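Local coordinates for chloramphenicol acetyltransferase (Aliivibrio fischeri, PDB 6PXA) that belongs to the hexapeptide-repeat acyltransferases and probably transfers the acetyl group of acetyl-CoA to the 3-hydroxyl of chloramphenicol, at the interface of chains A and B. Numbering follows the deposited sequence. Chains: chain A/B, Chloramphenicol acetyltransferase.

The interface of chains A and B. Residues chain A 47-51, 53, 55-56; chain B 10, 36-37.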
loop_
_atom_site.group_PDB
_atom_site.type_symbol
_atom_site.label_atom_id
_atom_site.label_comp_id
_atom_site.label_asym_id
_atom_site.label_seq_id
_atom_site.Cartn_x
_atom_site.Cartn_y
_atom_site.Cartn_z
ATOM N N VAL A 47 -4.149 7.943 -11.945
ATOM C CA VAL A 47 -3.572 7.598 -13.236
ATOM C C VAL A 47 -2.184 8.204 -13.258
ATOM O O VAL A 47 -2.027 9.430 -13.245
ATOM C CB VAL A 47 -4.420 8.103 -14.407
ATOM C CG1 VAL A 47 -3.829 7.571 -15.750
ATOM C CG2 VAL A 47 -5.847 7.658 -14.234
ATOM N N ARG A 48 -1.180 7.347 -13.275
ATOM C CA ARG A 48 0.181 7.778 -13.009
ATOM C C ARG A 48 1.052 7.511 -14.224
ATOM O O ARG A 48 0.883 6.490 -14.905
ATOM C CB ARG A 48 0.726 7.079 -11.781
ATOM C CG ARG A 48 -0.109 7.362 -10.571
ATOM C CD ARG A 48 0.677 7.112 -9.322
ATOM N NE ARG A 48 -0.146 7.335 -8.143
ATOM C CZ ARG A 48 0.141 6.851 -6.946
ATOM N NH1 ARG A 48 1.244 6.130 -6.768
ATOM N NH2 ARG A 48 -0.666 7.098 -5.924
ATOM N N TYR A 49 1.960 8.454 -14.493
ATOM C CA TYR A 49 2.960 8.364 -15.571
ATOM C C TYR A 49 2.336 8.330 -16.976
ATOM O O TYR A 49 2.942 7.807 -17.920
ATOM C CB TYR A 49 3.891 7.163 -15.371
ATOM C CG TYR A 49 4.391 7.060 -13.937
ATOM C CD1 TYR A 49 5.466 7.814 -13.503
ATOM C CD2 TYR A 49 3.773 6.208 -13.020
ATOM C CE1 TYR A 49 5.925 7.727 -12.208
ATOM C CE2 TYR A 49 4.213 6.132 -11.712
ATOM C CZ TYR A 49 5.298 6.883 -11.317
ATOM O OH TYR A 49 5.749 6.813 -10.017
ATOM N N LEU A 50 1.148 8.912 -17.158
ATOM C CA LEU A 50 0.515 8.992 -18.482
ATOM C C LEU A 50 0.827 10.345 -19.112
ATOM O O LEU A 50 0.355 11.386 -18.640
ATOM C CB LEU A 50 -0.996 8.775 -18.379
ATOM C CG LEU A 50 -1.698 8.713 -19.725
ATOM C CD1 LEU A 50 -1.203 7.551 -20.572
ATOM C CD2 LEU A 50 -3.184 8.571 -19.464
ATOM N N LEU A 51 1.624 10.339 -20.170
ATOM C CA LEU A 51 1.885 11.576 -20.887
ATOM C C LEU A 51 0.573 12.239 -21.299
ATOM O O LEU A 51 -0.412 11.575 -21.628
ATOM C CB LEU A 51 2.749 11.294 -22.112
ATOM C CG LEU A 51 4.194 10.920 -21.817
ATOM C CD1 LEU A 51 4.923 10.599 -23.113
ATOM C CD2 LEU A 51 4.895 12.061 -21.080
ATOM N N ASP A 53 -0.948 14.331 -19.090
ATOM C CA ASP A 53 -1.570 14.732 -17.837
ATOM C C ASP A 53 -1.158 16.160 -17.482
ATOM O O ASP A 53 -0.538 16.878 -18.271
ATOM C CB ASP A 53 -1.218 13.740 -16.725
ATOM C CG ASP A 53 0.290 13.768 -16.307
ATOM O OD1 ASP A 53 1.120 14.493 -16.906
ATOM O OD2 ASP A 53 0.637 13.044 -15.343
ATOM N N PRO A 55 1.185 17.635 -15.251
ATOM C CA PRO A 55 2.584 18.097 -15.271
ATOM C C PRO A 55 3.318 17.858 -16.587
ATOM O O PRO A 55 4.439 18.364 -16.733
ATOM C CB PRO A 55 3.234 17.298 -14.126
ATOM C CG PRO A 55 2.470 16.054 -14.079
ATOM C CD PRO A 55 1.040 16.462 -14.363
ATOM N N THR A 56 2.755 17.103 -17.540
ATOM C CA THR A 56 3.455 16.856 -18.799
ATOM C C THR A 56 2.638 17.273 -20.016
ATOM O O THR A 56 2.946 16.840 -21.130
ATOM C CB THR A 56 3.846 15.382 -18.950
ATOM O OG1 THR A 56 2.657 14.583 -19.030
ATOM C CG2 THR A 56 4.714 14.916 -17.777
ATOM N N TRP B 10 6.653 14.110 -12.804
ATOM C CA TRP B 10 7.248 12.785 -12.665
ATOM C C TRP B 10 8.342 12.523 -13.682
ATOM O O TRP B 10 8.918 11.431 -13.681
ATOM C CB TRP B 10 6.173 11.691 -12.761
ATOM C CG TRP B 10 5.138 11.882 -13.819
ATOM C CD1 TRP B 10 3.945 12.559 -13.694
ATOM C CD2 TRP B 10 5.165 11.366 -15.162
ATOM N NE1 TRP B 10 3.238 12.501 -14.882
ATOM C CE2 TRP B 10 3.955 11.770 -15.794
ATOM C CE3 TRP B 10 6.080 10.596 -15.887
ATOM C CZ2 TRP B 10 3.654 11.450 -17.134
ATOM C CZ3 TRP B 10 5.780 10.267 -17.200
ATOM C CH2 TRP B 10 4.567 10.695 -17.816
ATOM N N PHE B 36 7.701 12.191 -7.471
ATOM C CA PHE B 36 6.627 13.140 -7.756
ATOM C C PHE B 36 5.300 12.733 -7.120
ATOM O O PHE B 36 4.597 13.571 -6.549
ATOM C CB PHE B 36 6.439 13.299 -9.269
ATOM C CG PHE B 36 5.243 14.145 -9.647
ATOM C CD1 PHE B 36 5.307 15.534 -9.586
ATOM C CD2 PHE B 36 4.047 13.556 -10.058
ATOM C CE1 PHE B 36 4.190 16.326 -9.941
ATOM C CE2 PHE B 36 2.941 14.344 -10.399
ATOM C CZ PHE B 36 3.021 15.733 -10.333
ATOM N N TYR B 37 4.919 11.468 -7.236
ATOM C CA TYR B 37 3.563 11.135 -6.814
ATOM C C TYR B 37 3.402 11.066 -5.298
ATOM O O TYR B 37 2.269 10.974 -4.820
ATOM C CB TYR B 37 3.121 9.823 -7.478
ATOM C CG TYR B 37 2.670 10.062 -8.922
ATOM C CD1 TYR B 37 1.422 10.630 -9.202
ATOM C CD2 TYR B 37 3.514 9.769 -9.992
ATOM C CE1 TYR B 37 1.019 10.878 -10.542
ATOM C CE2 TYR B 37 3.147 10.028 -11.294
ATOM C CZ TYR B 37 1.897 10.561 -11.562
ATOM O OH TYR B 37 1.562 10.793 -12.860
HETATM O O HOH W 1 -0.723 12.463 -13.002
#
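A:Tyr49, which touches both B:Trp10 and B:Tyr37, follows the short strand 47-48 with left-handed backbone torsions (phi 64°, psi 27°), a turn that presents its NH to one aromatic residue of chain B and its CA to another. The protein is a hexapeptide-repeat (left-handed beta-helix) acyltransferase, a family that typically works as trimers, and the assembly here holds three copies; this patch joins two of them without exact two-fold symmetry. The amide N of A:Tyr49 donates a nearly straight hydrogen bond to the phenol OH of B:Tyr37 at 2.9 Å. B:Trp10, with CG in the crowded position between its backbone N and carbonyl carbon (chi1 42°), inserts its indole between the loop of A:Tyr49 and the 3-10 turn 54-56. A:Tyr49 CA lies over one face, 3.4 Å from the centroid of the six-membered ring, while the methyl CG2 of A:Thr56 covers the opposite face near the rim. At the edge, indole NE1 donates to A:Asp53 OD2 at 2.7 Å, nearly in the ring plane and on the syn lone pair of the carboxylate. The other oxygen, OD1, accepts the hydroxyl OG1 of A:Thr56 at 2.6 Å from above the carboxylate plane, a second-shell bond that should steady the acid's rotation. Water 1 connects OD2 to the phenol tip of B:Tyr37, at 2.8 Å from A:Asp53 OD2 and in the plane of the tyrosine ring. The ring of B:Tyr37 turns its CD2-CE2 edge over the face of A:Tyr49, the planes steeply inclined, and receives the CD methylene of A:Arg48 on one of its own faces; the extended arginine runs antiparallel to the tyrosine, its guanidinium almost parallel to the ring but carried past it toward B:Tyr37 CB. On the ring's opposite face sits B:Phe36 CD2, and CZ of B:Phe36 meets A:Pro55 CG at 3.8 Å. A:Leu51 CD2 closes against indole CH2 at 3.6 Å.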